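Local coordinates for pirin-like protein YhaK (Escherichia coli, PDB 2VEC) that is of unknown precise function, lacks quercetin 2,3-dioxygenase activity and is a monomeric, redox-sensitive cytoplasmic bicupin of the pirin family, at residues 165-170 with 174-179; 181-186 with 198-203; 39-44 with 134-139; 87-92 with 96-101. All blocks are in the same frame, centred on the assembly; numbering follows the deposited sequence.

In the fold
Contact 3 opens first, in the loop 39-44 ahead of strand 45-48, and closes about ninety residues later on strand 135-143. Contact 4 opens and closes within that span, packing side chains of strand 85-93 against those of strand 95-100 in the facing sheet. Contacts 1 and 2 then follow in series in the C-terminal cupin, and no two contacts cross. Contacts 3 and 4 share the pirin-side sheet, where Met138 O and Val90 N are 2.8 Å apart; contacts 1 and 2 share the mixed sheet through neighbouring strands 163-168 and 183-189. Leu88 of contact 4 joins the two halves, packing on Ala167, Leu176 and Leu184. Contacts 2 and 3 lie farthest apart, about 25 Å between centres.

Contact 1 of 4, residues 165-170 with 174-179; sequences LIASPE and GSLQLR
The flat groups that meet between 165-170 and 174-179 are peptide units, and each carbonyl is approached differently. Leu176 N stands over one face of the Ile166 carbonyl, 52° out of its plane, and bonds Ile166 O at 3.0 Å. Ser168 N arrives almost in line with the Leu176 carbonyl, 2.9 Å from Leu176 O. The third bond, Leu178 N to Ser168 O, is short at 2.7 Å and nearly straight at the hydrogen, 172°. The Ala167 methyl fits against the isobutyl group of Leu178, CB to CD1 3.7 Å, and beside Leu176 CB. On the other side of the pair, Ser168 OG and Ser175 OG come within 2.6 Å of each other; both hydroxyls stand between backbone N and carbonyl carbon. Ser175 OG also bonds Ala172 O in the connecting turn. Leu176 and Leu178 reach strand 112-116 of the pirin half, touching Ala113 and Leu115. The ladder is parallel, Ala167 with Leu176 and Ser168 with Gln177, and places 176-177 at the edge of the mixed sheet in the C-terminal cupin, while Ile166 and Ala167 form a classic beta bulge opposite Leu184.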
loop_
_atom_site.group_PDB
_atom_site.type_symbol
_atom_site.label_atom_id
_atom_site.label_comp_id
_atom_site.label_asym_id
_atom_site.label_seq_id
_atom_site.Cartn_x
_atom_site.Cartn_y
_atom_site.Cartn_z
ATOM N N LEU A 165 3.446 -11.628 -0.688
ATOM C CA LEU A 165 2.049 -11.333 -0.393
ATOM C C LEU A 165 2.033 -10.755 1.019
ATOM O O LEU A 165 2.418 -11.440 1.984
ATOM C CB LEU A 165 1.239 -12.640 -0.483
ATOM C CG LEU A 165 -0.216 -12.543 -0.045
ATOM C CD1 LEU A 165 -1.029 -11.709 -1.089
ATOM C CD2 LEU A 165 -0.784 -13.921 0.117
ATOM N N ILE A 166 1.663 -9.480 1.159
ATOM C CA ILE A 166 1.782 -8.837 2.459
ATOM C C ILE A 166 0.416 -8.639 3.108
ATOM O O ILE A 166 0.329 -8.303 4.297
ATOM C CB ILE A 166 2.616 -7.526 2.397
ATOM C CG1 ILE A 166 1.904 -6.434 1.548
ATOM C CG2 ILE A 166 4.063 -7.826 1.911
ATOM C CD1 ILE A 166 2.480 -4.984 1.761
ATOM N N ALA A 167 -0.664 -8.833 2.343
ATOM C CA ALA A 167 -2.002 -8.812 2.957
ATOM C C ALA A 167 -2.974 -9.619 2.115
ATOM O O ALA A 167 -2.879 -9.596 0.879
ATOM C CB ALA A 167 -2.489 -7.354 3.117
ATOM N N SER A 168 -3.915 -10.310 2.767
ATOM C CA SER A 168 -4.873 -11.120 2.064
ATOM C C SER A 168 -6.091 -11.356 2.968
ATOM O O SER A 168 -6.056 -11.024 4.174
ATOM C CB SER A 168 -4.231 -12.462 1.729
ATOM O OG SER A 168 -3.793 -13.115 2.933
ATOM N N PRO A 169 -7.177 -11.897 2.390
ATOM C CA PRO A 169 -8.421 -12.111 3.118
ATOM C C PRO A 169 -8.259 -13.044 4.321
ATOM O O PRO A 169 -8.951 -12.853 5.333
ATOM C CB PRO A 169 -9.361 -12.717 2.057
ATOM C CG PRO A 169 -8.839 -12.201 0.773
ATOM C CD PRO A 169 -7.319 -12.215 0.959
ATOM N N GLU A 170 -7.361 -14.024 4.218
ATOM C CA GLU A 170 -7.207 -15.007 5.281
ATOM C C GLU A 170 -5.830 -15.003 5.923
ATOM O O GLU A 170 -5.563 -15.846 6.776
ATOM C CB GLU A 170 -7.528 -16.422 4.772
ATOM C CG GLU A 170 -8.942 -16.564 4.233
ATOM C CD GLU A 170 -10.041 -16.124 5.219
ATOM O OE1 GLU A 170 -9.941 -16.414 6.427
ATOM O OE2 GLU A 170 -11.020 -15.480 4.772
ATOM N N GLY A 174 1.444 -16.182 5.801
ATOM C CA GLY A 174 1.942 -15.278 6.846
ATOM C C GLY A 174 1.755 -13.804 6.488
ATOM O O GLY A 174 2.625 -12.967 6.746
ATOM N N SER A 175 0.635 -13.484 5.847
ATOM C CA SER A 175 0.348 -12.105 5.416
ATOM C C SER A 175 -0.607 -11.447 6.428
ATOM O O SER A 175 -1.292 -12.155 7.190
ATOM C CB SER A 175 -0.278 -12.081 4.003
ATOM O OG SER A 175 -1.429 -12.919 3.918
ATOM N N LEU A 176 -0.658 -10.103 6.439
ATOM C CA LEU A 176 -1.680 -9.354 7.206
ATOM C C LEU A 176 -3.054 -9.852 6.799
ATOM O O LEU A 176 -3.309 -10.104 5.618
ATOM C CB LEU A 176 -1.620 -7.845 6.889
ATOM C CG LEU A 176 -0.292 -7.130 7.252
ATOM C CD1 LEU A 176 -0.133 -5.787 6.450
ATOM C CD2 LEU A 176 -0.117 -6.895 8.801
ATOM N N GLN A 177 -3.941 -9.996 7.764
ATOM C CA GLN A 177 -5.298 -10.477 7.442
ATOM C C GLN A 177 -6.192 -9.268 7.199
ATOM O O GLN A 177 -6.372 -8.443 8.088
ATOM C CB GLN A 177 -5.832 -11.310 8.588
ATOM C CG GLN A 177 -7.256 -11.767 8.381
ATOM C CD GLN A 177 -7.672 -12.671 9.510
ATOM O OE1 GLN A 177 -7.117 -13.745 9.673
ATOM N NE2 GLN A 177 -8.587 -12.201 10.347
ATOM N N LEU A 178 -6.798 -9.195 6.017
ATOM C CA LEU A 178 -7.740 -8.116 5.691
ATOM C C LEU A 178 -9.188 -8.563 5.844
ATOM O O LEU A 178 -9.512 -9.743 5.664
ATOM C CB LEU A 178 -7.512 -7.669 4.247
ATOM C CG LEU A 178 -6.122 -7.108 3.915
ATOM C CD1 LEU A 178 -6.090 -6.830 2.371
ATOM C CD2 LEU A 178 -5.840 -5.850 4.685
ATOM N N ARG A 179 -10.078 -7.626 6.159
ATOM C CA ARG A 179 -11.504 -7.934 6.122
ATOM C C ARG A 179 -12.143 -7.463 4.799
ATOM O O ARG A 179 -13.369 -7.373 4.704
ATOM C CB ARG A 179 -12.222 -7.348 7.340
ATOM C CG ARG A 179 -12.029 -5.870 7.549
ATOM C CD ARG A 179 -12.853 -5.430 8.716
ATOM N NE ARG A 179 -12.522 -4.066 9.098
ATOM C CZ ARG A 179 -12.976 -3.461 10.189
ATOM N NH1 ARG A 179 -13.832 -4.086 11.033
ATOM N NH2 ARG A 179 -12.579 -2.208 10.417
#

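Contact 2 of 4, residues 181-186 with 198-203; sequences QVWLHH and QLHGPR
An aromatic stack at the protein surface joins Trp183, at the start of strand 183-189, to His200 in the loop that follows strand 194-198. The evidence is direct: the imidazole and the six-membered ring of Trp183 lie face to face, with centroids 3.7 Å apart and planes only 15° from parallel. The overlap centres on the fused bond of the indole, where His200 ND1 sits 3.3 Å from Trp183 CD2, while His200 CE1 reaches out over Trp183 NE1 at 3.5 Å. The side chains themselves cross at about a right angle. Beyond the imidazole, His200 CB also lies over the six-membered ring, 3.8 Å from its centroid and 27° off the normal, which adds a CH-pi contact. In His200, chi1 of -65° places CG anti to the carbonyl carbon and sends the ring over the indole. The loop carrying His200 leads from a four-stranded sheet to strand 203-208 of the six-stranded one, so the stack sits where the chain passes between the two sheets of the C-terminal cupin. Asp253, on strand 247-254, accepts bonds from the backbone N of His200 and of Gly201, linking the loop to that strand. The indole is sandwiched: on the face away from His200 lies Pro169, whose CD is 3.4 Å from Trp183 CE2. Two residues along the strand, a water in the plane of the His185 ring lies 2.8 Å from His185 NE2 and donates to Gln198 O at 3.1 Å.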
loop_
_atom_site.group_PDB
_atom_site.type_symbol
_atom_site.label_atom_id
_atom_site.label_comp_id
_atom_site.label_asym_id
_atom_site.label_seq_id
_atom_site.Cartn_x
_atom_site.Cartn_y
_atom_site.Cartn_z
ATOM N N GLN A 181 -11.790 -8.426 0.432
ATOM C CA GLN A 181 -11.342 -9.483 -0.500
ATOM C C GLN A 181 -10.248 -8.940 -1.415
ATOM O O GLN A 181 -10.432 -8.780 -2.630
ATOM C CB GLN A 181 -12.515 -10.009 -1.339
ATOM C CG GLN A 181 -13.456 -10.897 -0.598
ATOM C CD GLN A 181 -12.768 -12.061 0.094
ATOM O OE1 GLN A 181 -12.847 -12.182 1.312
ATOM N NE2 GLN A 181 -12.065 -12.918 -0.686
ATOM N N VAL A 182 -9.116 -8.593 -0.809
ATOM C CA VAL A 182 -8.059 -7.875 -1.490
ATOM C C VAL A 182 -6.747 -8.637 -1.250
ATOM O O VAL A 182 -6.557 -9.208 -0.163
ATOM C CB VAL A 182 -7.930 -6.404 -0.915
ATOM C CG1 VAL A 182 -6.611 -5.724 -1.300
ATOM C CG2 VAL A 182 -9.121 -5.595 -1.377
ATOM N N TRP A 183 -5.897 -8.729 -2.274
ATOM C CA TRP A 183 -4.570 -9.358 -2.069
ATOM C C TRP A 183 -3.555 -8.301 -2.420
ATOM O O TRP A 183 -3.629 -7.707 -3.498
ATOM C CB TRP A 183 -4.347 -10.607 -2.940
ATOM C CG TRP A 183 -5.102 -11.851 -2.477
ATOM C CD1 TRP A 183 -4.570 -12.947 -1.844
ATOM C CD2 TRP A 183 -6.488 -12.137 -2.666
ATOM N NE1 TRP A 183 -5.544 -13.892 -1.618
ATOM C CE2 TRP A 183 -6.730 -13.427 -2.132
ATOM C CE3 TRP A 183 -7.546 -11.455 -3.271
ATOM C CZ2 TRP A 183 -7.993 -14.020 -2.132
ATOM C CZ3 TRP A 183 -8.824 -12.056 -3.276
ATOM C CH2 TRP A 183 -9.032 -13.330 -2.712
ATOM N N LEU A 184 -2.607 -8.072 -1.521
ATOM C CA LEU A 184 -1.642 -6.968 -1.716
ATOM C C LEU A 184 -0.261 -7.561 -1.757
ATOM O O LEU A 184 0.102 -8.340 -0.859
ATOM C CB LEU A 184 -1.699 -6.005 -0.529
ATOM C CG LEU A 184 -0.733 -4.812 -0.521
ATOM C CD1 LEU A 184 -0.929 -3.921 -1.806
ATOM C CD2 LEU A 184 -0.885 -3.911 0.752
ATOM N N HIS A 185 0.489 -7.183 -2.784
ATOM C CA HIS A 185 1.822 -7.724 -3.010
ATOM C C HIS A 185 2.811 -6.570 -3.014
ATOM O O HIS A 185 2.529 -5.501 -3.599
ATOM C CB HIS A 185 1.906 -8.434 -4.369
ATOM C CG HIS A 185 0.868 -9.507 -4.561
ATOM N ND1 HIS A 185 1.117 -10.835 -4.286
ATOM C CD2 HIS A 185 -0.398 -9.452 -5.031
ATOM C CE1 HIS A 185 0.046 -11.555 -4.566
ATOM N NE2 HIS A 185 -0.891 -10.739 -5.022
ATOM N N HIS A 186 3.960 -6.821 -2.401
ATOM C CA HIS A 186 5.105 -5.890 -2.371
ATOM C C HIS A 186 6.183 -6.486 -3.246
ATOM O O HIS A 186 6.526 -7.655 -3.085
ATOM C CB HIS A 186 5.603 -5.715 -0.938
ATOM C CG HIS A 186 6.763 -4.741 -0.812
ATOM N ND1 HIS A 186 7.947 -5.079 -0.200
ATOM C CD2 HIS A 186 6.896 -3.443 -1.192
ATOM C CE1 HIS A 186 8.787 -4.054 -0.248
ATOM N NE2 HIS A 186 8.166 -3.032 -0.820
ATOM N N GLN A 198 -1.043 -13.961 -10.421
ATOM C CA GLN A 198 -2.338 -14.498 -10.809
ATOM C C GLN A 198 -3.359 -13.698 -10.000
ATOM O O GLN A 198 -3.266 -13.611 -8.780
ATOM C CB GLN A 198 -2.429 -15.997 -10.472
ATOM C CG GLN A 198 -1.580 -16.918 -11.394
ATOM C CD GLN A 198 -1.992 -18.406 -11.397
ATOM O OE1 GLN A 198 -1.852 -19.124 -10.397
ATOM N NE2 GLN A 198 -2.443 -18.887 -12.559
ATOM N N LEU A 199 -4.326 -13.101 -10.672
ATOM C CA LEU A 199 -5.261 -12.216 -10.006
ATOM C C LEU A 199 -6.540 -12.960 -9.642
ATOM O O LEU A 199 -7.042 -13.796 -10.427
ATOM C CB LEU A 199 -5.554 -10.998 -10.901
ATOM C CG LEU A 199 -4.567 -9.809 -10.989
ATOM C CD1 LEU A 199 -4.582 -8.991 -9.735
ATOM C CD2 LEU A 199 -3.136 -10.205 -11.308
ATOM N N HIS A 200 -7.013 -12.710 -8.426
ATOM C CA HIS A 200 -8.280 -13.188 -7.920
ATOM C C HIS A 200 -9.453 -12.339 -8.425
ATOM O O HIS A 200 -10.414 -12.871 -8.934
ATOM C CB HIS A 200 -8.276 -13.224 -6.396
ATOM C CG HIS A 200 -7.310 -14.212 -5.812
ATOM N ND1 HIS A 200 -6.037 -13.857 -5.412
ATOM C CD2 HIS A 200 -7.417 -15.542 -5.587
ATOM C CE1 HIS A 200 -5.411 -14.931 -4.936
ATOM N NE2 HIS A 200 -6.235 -15.957 -5.012
ATOM N N GLY A 201 -9.351 -11.018 -8.284
ATOM C CA GLY A 201 -10.434 -10.099 -8.677
ATOM C C GLY A 201 -10.261 -9.556 -10.085
ATOM O O GLY A 201 -9.272 -9.861 -10.767
ATOM N N PRO A 202 -11.250 -8.774 -10.551
ATOM C CA PRO A 202 -11.331 -8.263 -11.909
ATOM C C PRO A 202 -10.590 -6.920 -12.069
ATOM O O PRO A 202 -10.644 -6.307 -13.119
ATOM C CB PRO A 202 -12.841 -8.075 -12.096
ATOM C CG PRO A 202 -13.300 -7.559 -10.745
ATOM C CD PRO A 202 -12.452 -8.424 -9.764
ATOM N N ARG A 203 -9.923 -6.464 -11.023
ATOM C CA ARG A 203 -9.296 -5.130 -11.069
ATOM C C ARG A 203 -7.941 -5.236 -10.364
ATOM O O ARG A 203 -7.821 -5.890 -9.331
ATOM C CB ARG A 203 -10.206 -4.110 -10.366
ATOM C CG ARG A 203 -9.795 -2.619 -10.601
ATOM C CD ARG A 203 -10.706 -1.594 -9.830
ATOM N NE ARG A 203 -12.098 -1.766 -10.271
ATOM C CZ ARG A 203 -12.671 -1.286 -11.363
ATOM N NH1 ARG A 203 -12.019 -0.488 -12.202
ATOM N NH2 ARG A 203 -13.947 -1.591 -11.599
HETATM O O HOH W 1 -3.170 -11.616 -6.400
#

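Contact 3 of 4, residues 39-44 with 134-139; sequences GWLQAR and PLTRMQ
Thr136 OG1 gives its proton to Leu41 O over 2.7 Å, the one hydrogen bond between 39-44 and 134-139. The hydroxyl approaches in the plane of the Leu41 carbonyl, with a C=O...donor angle of 146°. Both branches of the threonine attend the same oxygen, since Thr136 CG2 lies 3.4 Å from Leu41 O. With chi1 of -53°, OG1 stands anti to the carbonyl carbon and CG2 anti to the backbone N, which turns the fork of the side chain toward the loop. The acceptor is presented by a tight turn: Gln42 N bonds Gly39 O at 3.0 Å, and Ala43 N makes a weak bond to Trp40 O at 3.2 Å. Within this turn the Leu41 side chain folds onto its neighbour, CG standing 3.7 Å above the Trp40 ring plane over its centre, and it also touches Leu92 of strand 85-93. Gln68 NE2, on strand 63-71, bonds both Trp40 O and Ala43 O and so ties the turn down at two points. The Trp40 ring further meets His210, which belongs to the other cupin. The backbone of Thr136 is meanwhile hydrogen-bonded to Leu92 and Asp93. The arrangement is thus a threonine side-chain to backbone hydrogen bond that joins an N-terminal turn to an inner strand of the six-stranded sheet in the pirin cupin, made beside the C-terminal half of the bicupin.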
loop_
_atom_site.group_PDB
_atom_site.type_symbol
_atom_site.label_atom_id
_atom_site.label_comp_id
_atom_site.label_asym_id
_atom_site.label_seq_id
_atom_site.Cartn_x
_atom_site.Cartn_y
_atom_site.Cartn_z
ATOM N N GLY A 39 15.382 11.254 -4.926
ATOM C CA GLY A 39 14.596 11.814 -3.838
ATOM C C GLY A 39 13.258 11.147 -3.579
ATOM O O GLY A 39 12.327 11.806 -3.106
ATOM N N TRP A 40 13.148 9.844 -3.855
ATOM C CA TRP A 40 11.867 9.138 -3.646
ATOM C C TRP A 40 11.368 9.223 -2.202
ATOM O O TRP A 40 10.146 9.212 -1.950
ATOM C CB TRP A 40 11.960 7.670 -4.083
ATOM C CG TRP A 40 12.883 6.782 -3.263
ATOM C CD1 TRP A 40 14.245 6.787 -3.276
ATOM C CD2 TRP A 40 12.493 5.721 -2.374
ATOM N NE1 TRP A 40 14.732 5.823 -2.420
ATOM C CE2 TRP A 40 13.679 5.155 -1.855
ATOM C CE3 TRP A 40 11.255 5.223 -1.936
ATOM C CZ2 TRP A 40 13.669 4.101 -0.932
ATOM C CZ3 TRP A 40 11.245 4.164 -1.015
ATOM C CH2 TRP A 40 12.456 3.612 -0.537
ATOM N N LEU A 41 12.303 9.246 -1.245
ATOM C CA LEU A 41 11.917 9.261 0.173
ATOM C C LEU A 41 11.423 10.642 0.600
ATOM O O LEU A 41 10.847 10.787 1.679
ATOM C CB LEU A 41 13.072 8.797 1.095
ATOM C CG LEU A 41 13.392 7.300 1.172
ATOM C CD1 LEU A 41 14.625 7.042 2.106
ATOM C CD2 LEU A 41 12.191 6.461 1.587
ATOM N N GLN A 42 11.669 11.658 -0.226
ATOM C CA GLN A 42 11.142 12.993 0.037
ATOM C C GLN A 42 9.835 13.267 -0.691
ATOM O O GLN A 42 9.243 14.326 -0.518
ATOM C CB GLN A 42 12.176 14.075 -0.297
ATOM C CG GLN A 42 13.278 14.124 0.730
ATOM C CD GLN A 42 14.228 12.944 0.607
ATOM O OE1 GLN A 42 14.604 12.551 -0.506
ATOM N NE2 GLN A 42 14.627 12.367 1.752
ATOM N N ALA A 43 9.365 12.324 -1.506
ATOM C CA ALA A 43 8.177 12.614 -2.307
ATOM C C ALA A 43 6.925 12.616 -1.408
ATOM O O ALA A 43 6.848 11.846 -0.434
ATOM C CB ALA A 43 8.038 11.625 -3.434
ATOM N N ARG A 44 5.984 13.515 -1.703
ATOM C CA ARG A 44 4.723 13.595 -0.953
ATOM C C ARG A 44 3.587 13.724 -1.974
ATOM O O ARG A 44 3.632 14.637 -2.804
ATOM C CB ARG A 44 4.721 14.848 -0.059
ATOM C CG ARG A 44 5.702 14.850 1.090
ATOM C CD ARG A 44 5.785 16.270 1.737
ATOM N NE ARG A 44 4.450 16.622 2.244
ATOM C CZ ARG A 44 3.745 17.699 1.899
ATOM N NH1 ARG A 44 4.236 18.605 1.054
ATOM N NH2 ARG A 44 2.533 17.875 2.425
ATOM N N PRO A 134 13.634 12.619 9.997
ATOM C CA PRO A 134 12.249 12.563 9.510
ATOM C C PRO A 134 11.724 11.170 9.310
ATOM O O PRO A 134 12.436 10.179 9.480
ATOM C CB PRO A 134 12.310 13.256 8.141
ATOM C CG PRO A 134 13.734 12.815 7.687
ATOM C CD PRO A 134 14.576 12.969 8.893
ATOM N N LEU A 135 10.434 11.120 8.929
ATOM C CA LEU A 135 9.677 9.855 8.629
ATOM C C LEU A 135 8.942 9.865 7.268
ATOM O O LEU A 135 8.287 10.849 6.926
ATOM C CB LEU A 135 8.627 9.583 9.718
ATOM C CG LEU A 135 7.448 8.614 9.487
ATOM C CD1 LEU A 135 7.814 7.131 9.651
ATOM C CD2 LEU A 135 6.311 8.945 10.442
ATOM N N THR A 136 9.023 8.761 6.505
ATOM C CA THR A 136 8.336 8.638 5.219
ATOM C C THR A 136 7.499 7.358 5.204
ATOM O O THR A 136 7.979 6.291 5.562
ATOM C CB THR A 136 9.304 8.551 4.023
ATOM O OG1 THR A 136 10.220 9.649 4.042
ATOM C CG2 THR A 136 8.507 8.562 2.660
ATOM N N ARG A 137 6.246 7.458 4.814
ATOM C CA ARG A 137 5.438 6.263 4.818
ATOM C C ARG A 137 4.362 6.338 3.759
ATOM O O ARG A 137 3.877 7.425 3.452
ATOM C CB ARG A 137 4.842 5.990 6.189
ATOM C CG ARG A 137 3.913 7.039 6.727
ATOM C CD ARG A 137 2.490 6.596 6.547
ATOM N NE ARG A 137 1.617 7.691 6.988
ATOM C CZ ARG A 137 1.022 8.545 6.169
ATOM N NH1 ARG A 137 1.184 8.427 4.858
ATOM N NH2 ARG A 137 0.247 9.496 6.671
ATOM N N MET A 138 4.021 5.187 3.205
ATOM C CA MET A 138 2.976 5.106 2.188
ATOM C C MET A 138 1.764 4.550 2.921
ATOM O O MET A 138 1.911 3.794 3.887
ATOM C CB MET A 138 3.426 4.200 1.067
ATOM C CG MET A 138 2.327 3.873 0.053
ATOM S SD MET A 138 3.019 3.233 -1.484
ATOM C CE MET A 138 3.829 4.690 -2.182
ATOM N N GLN A 139 0.585 4.997 2.525
ATOM C CA GLN A 139 -0.644 4.661 3.268
ATOM C C GLN A 139 -1.691 4.369 2.253
ATOM O O GLN A 139 -1.811 5.119 1.265
ATOM C CB GLN A 139 -1.038 5.845 4.168
ATOM C CG GLN A 139 -2.361 5.630 4.899
ATOM C CD GLN A 139 -2.689 6.751 5.834
ATOM O OE1 GLN A 139 -3.426 7.658 5.474
ATOM N NE2 GLN A 139 -2.135 6.712 7.040
#

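Contact 4 of 4, residues 87-92 with 96-101; sequences ILNVIL and AEYRDS
Tyr98 leaves strand 95-100 with its CB directed at strand 85-93 and drives its ring between Asn89 and Ile91, which approach from the opposite direction. The torsion chi1 of -64° sets CG anti to the carbonyl carbon and carries the ring across the interior. Along one side of the phenol, the amide nitrogen of Asn89 is met in turn: Tyr98 CD1 is 3.9 Å from Asn89 ND2, Tyr98 CE1 closes to 3.3 Å, and Tyr98 CZ is 3.6 Å from the same nitrogen. This approach is oblique, and the amide and ring planes stand 31° apart. At the far end Ile91 CD1 lies at the ring edge, near its plane, 3.4 Å from Tyr98 OH and 4.4 Å from Tyr98 CZ. The tip of the side chain then bonds Glu126 OE2 on strand 124-128, an oxygen that Arg137 NE also grips through a salt bridge. Asn89 is held at its amide end, where OD1 accepts a bond from Gln139 NE2, consistent with ND2 being the atom that faces the tyrosine. The two strands belong to different sheets, with Asn89 and Tyr98 10.3 Å apart at their CA atoms, so side chains alone span the inside of the pirin cupin here. All three residues are buried. No hydrogen bond joins the two segments: the amide nitrogen lies against ring carbons and the hydroxyl against the Ile91 methyl, while Asn89 OD1 and Tyr98 OH take Gln139 and Glu126 as polar partners, consistent with a ring oriented by Glu126, with van der Waals contact to Asn89 and Ile91.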
loop_
_atom_site.group_PDB
_atom_site.type_symbol
_atom_site.label_atom_id
_atom_site.label_comp_id
_atom_site.label_asym_id
_atom_site.label_seq_id
_atom_site.Cartn_x
_atom_site.Cartn_y
_atom_site.Cartn_z
ATOM N N ILE A 87 -6.796 1.153 7.340
ATOM C CA ILE A 87 -5.603 1.920 6.953
ATOM C C ILE A 87 -4.425 0.978 6.944
ATOM O O ILE A 87 -4.164 0.309 7.939
ATOM C CB ILE A 87 -5.333 3.049 8.002
ATOM C CG1 ILE A 87 -6.553 3.978 8.191
ATOM C CG2 ILE A 87 -4.062 3.841 7.685
ATOM C CD1 ILE A 87 -7.078 4.598 6.935
ATOM N N LEU A 88 -3.691 0.927 5.844
ATOM C CA LEU A 88 -2.478 0.124 5.821
ATOM C C LEU A 88 -1.303 1.020 5.534
ATOM O O LEU A 88 -1.280 1.687 4.489
ATOM C CB LEU A 88 -2.612 -0.957 4.747
ATOM C CG LEU A 88 -1.661 -2.169 4.784
ATOM C CD1 LEU A 88 -2.309 -3.373 4.095
ATOM C CD2 LEU A 88 -0.314 -1.807 4.121
ATOM N N ASN A 89 -0.332 1.043 6.456
ATOM C CA ASN A 89 0.846 1.872 6.350
ATOM C C ASN A 89 2.068 1.014 6.047
ATOM O O ASN A 89 2.266 -0.059 6.655
ATOM C CB ASN A 89 1.101 2.659 7.673
ATOM C CG ASN A 89 -0.017 3.680 7.974
ATOM O OD1 ASN A 89 -0.636 4.220 7.060
ATOM N ND2 ASN A 89 -0.340 3.861 9.234
ATOM N N VAL A 90 2.888 1.485 5.128
ATOM C CA VAL A 90 4.123 0.837 4.821
ATOM C C VAL A 90 5.156 1.896 5.156
ATOM O O VAL A 90 5.202 2.958 4.526
ATOM C CB VAL A 90 4.187 0.458 3.331
ATOM C CG1 VAL A 90 5.573 -0.148 2.955
ATOM C CG2 VAL A 90 3.014 -0.486 2.978
ATOM N N ILE A 91 5.903 1.643 6.214
ATOM C CA ILE A 91 6.973 2.564 6.612
ATOM C C ILE A 91 8.168 2.405 5.690
ATOM O O ILE A 91 8.782 1.346 5.630
ATOM C CB ILE A 91 7.439 2.361 8.045
ATOM C CG1 ILE A 91 6.242 2.225 9.008
ATOM C CG2 ILE A 91 8.332 3.558 8.467
ATOM C CD1 ILE A 91 5.284 3.415 8.991
ATOM N N LEU A 92 8.505 3.489 5.008
ATOM C CA LEU A 92 9.627 3.545 4.078
ATOM C C LEU A 92 10.906 4.070 4.705
ATOM O O LEU A 92 11.991 3.664 4.292
ATOM C CB LEU A 92 9.255 4.427 2.870
ATOM C CG LEU A 92 8.021 3.866 2.143
ATOM C CD1 LEU A 92 7.564 4.877 1.068
ATOM C CD2 LEU A 92 8.321 2.494 1.501
ATOM N N ALA A 96 7.635 5.494 13.617
ATOM C CA ALA A 96 6.449 6.224 13.988
ATOM C C ALA A 96 5.682 5.466 15.050
ATOM O O ALA A 96 5.770 4.240 15.129
ATOM C CB ALA A 96 5.573 6.415 12.760
ATOM N N GLU A 97 4.924 6.201 15.860
ATOM C CA GLU A 97 3.984 5.584 16.797
ATOM C C GLU A 97 2.538 5.935 16.412
ATOM O O GLU A 97 2.255 7.064 16.004
ATOM C CB GLU A 97 4.316 5.979 18.248
ATOM C CG GLU A 97 3.296 5.489 19.241
ATOM C CD GLU A 97 3.819 5.304 20.637
ATOM O OE1 GLU A 97 4.594 6.158 21.129
ATOM O OE2 GLU A 97 3.421 4.295 21.262
ATOM N N TYR A 98 1.641 4.954 16.532
ATOM C CA TYR A 98 0.232 5.093 16.140
ATOM C C TYR A 98 -0.624 4.873 17.360
ATOM O O TYR A 98 -0.529 3.824 17.981
ATOM C CB TYR A 98 -0.125 4.068 15.044
ATOM C CG TYR A 98 0.661 4.363 13.810
ATOM C CD1 TYR A 98 0.153 5.216 12.846
ATOM C CD2 TYR A 98 1.953 3.869 13.658
ATOM C CE1 TYR A 98 0.911 5.548 11.731
ATOM C CE2 TYR A 98 2.706 4.176 12.540
ATOM C CZ TYR A 98 2.186 5.031 11.592
ATOM O OH TYR A 98 2.925 5.363 10.489
ATOM N N ARG A 99 -1.427 5.865 17.734
ATOM C CA ARG A 99 -2.261 5.739 18.926
ATOM C C ARG A 99 -3.714 5.994 18.593
ATOM O O ARG A 99 -4.027 6.747 17.666
ATOM C CB ARG A 99 -1.805 6.703 20.031
ATOM C CG ARG A 99 -0.357 6.523 20.440
ATOM C CD ARG A 99 0.004 7.312 21.715
ATOM N NE ARG A 99 1.236 6.797 22.312
ATOM C CZ ARG A 99 2.143 7.546 22.942
ATOM N NH1 ARG A 99 1.961 8.864 23.056
ATOM N NH2 ARG A 99 3.242 6.988 23.456
ATOM N N ASP A 100 -4.613 5.369 19.344
ATOM C CA ASP A 100 -6.018 5.659 19.153
ATOM C C ASP A 100 -6.676 6.113 20.452
ATOM O O ASP A 100 -6.077 6.013 21.518
ATOM C CB ASP A 100 -6.751 4.502 18.455
ATOM C CG ASP A 100 -7.055 3.321 19.364
ATOM O OD1 ASP A 100 -7.135 3.449 20.613
ATOM O OD2 ASP A 100 -7.293 2.235 18.800
ATOM N N SER A 101 -7.892 6.631 20.360
ATOM C CA SER A 101 -8.570 7.158 21.547
ATOM C C SER A 101 -9.006 6.095 22.564
ATOM O O SER A 101 -9.467 6.438 23.653
ATOM C CB SER A 101 -9.735 8.074 21.160
ATOM O OG SER A 101 -10.544 7.510 20.145
#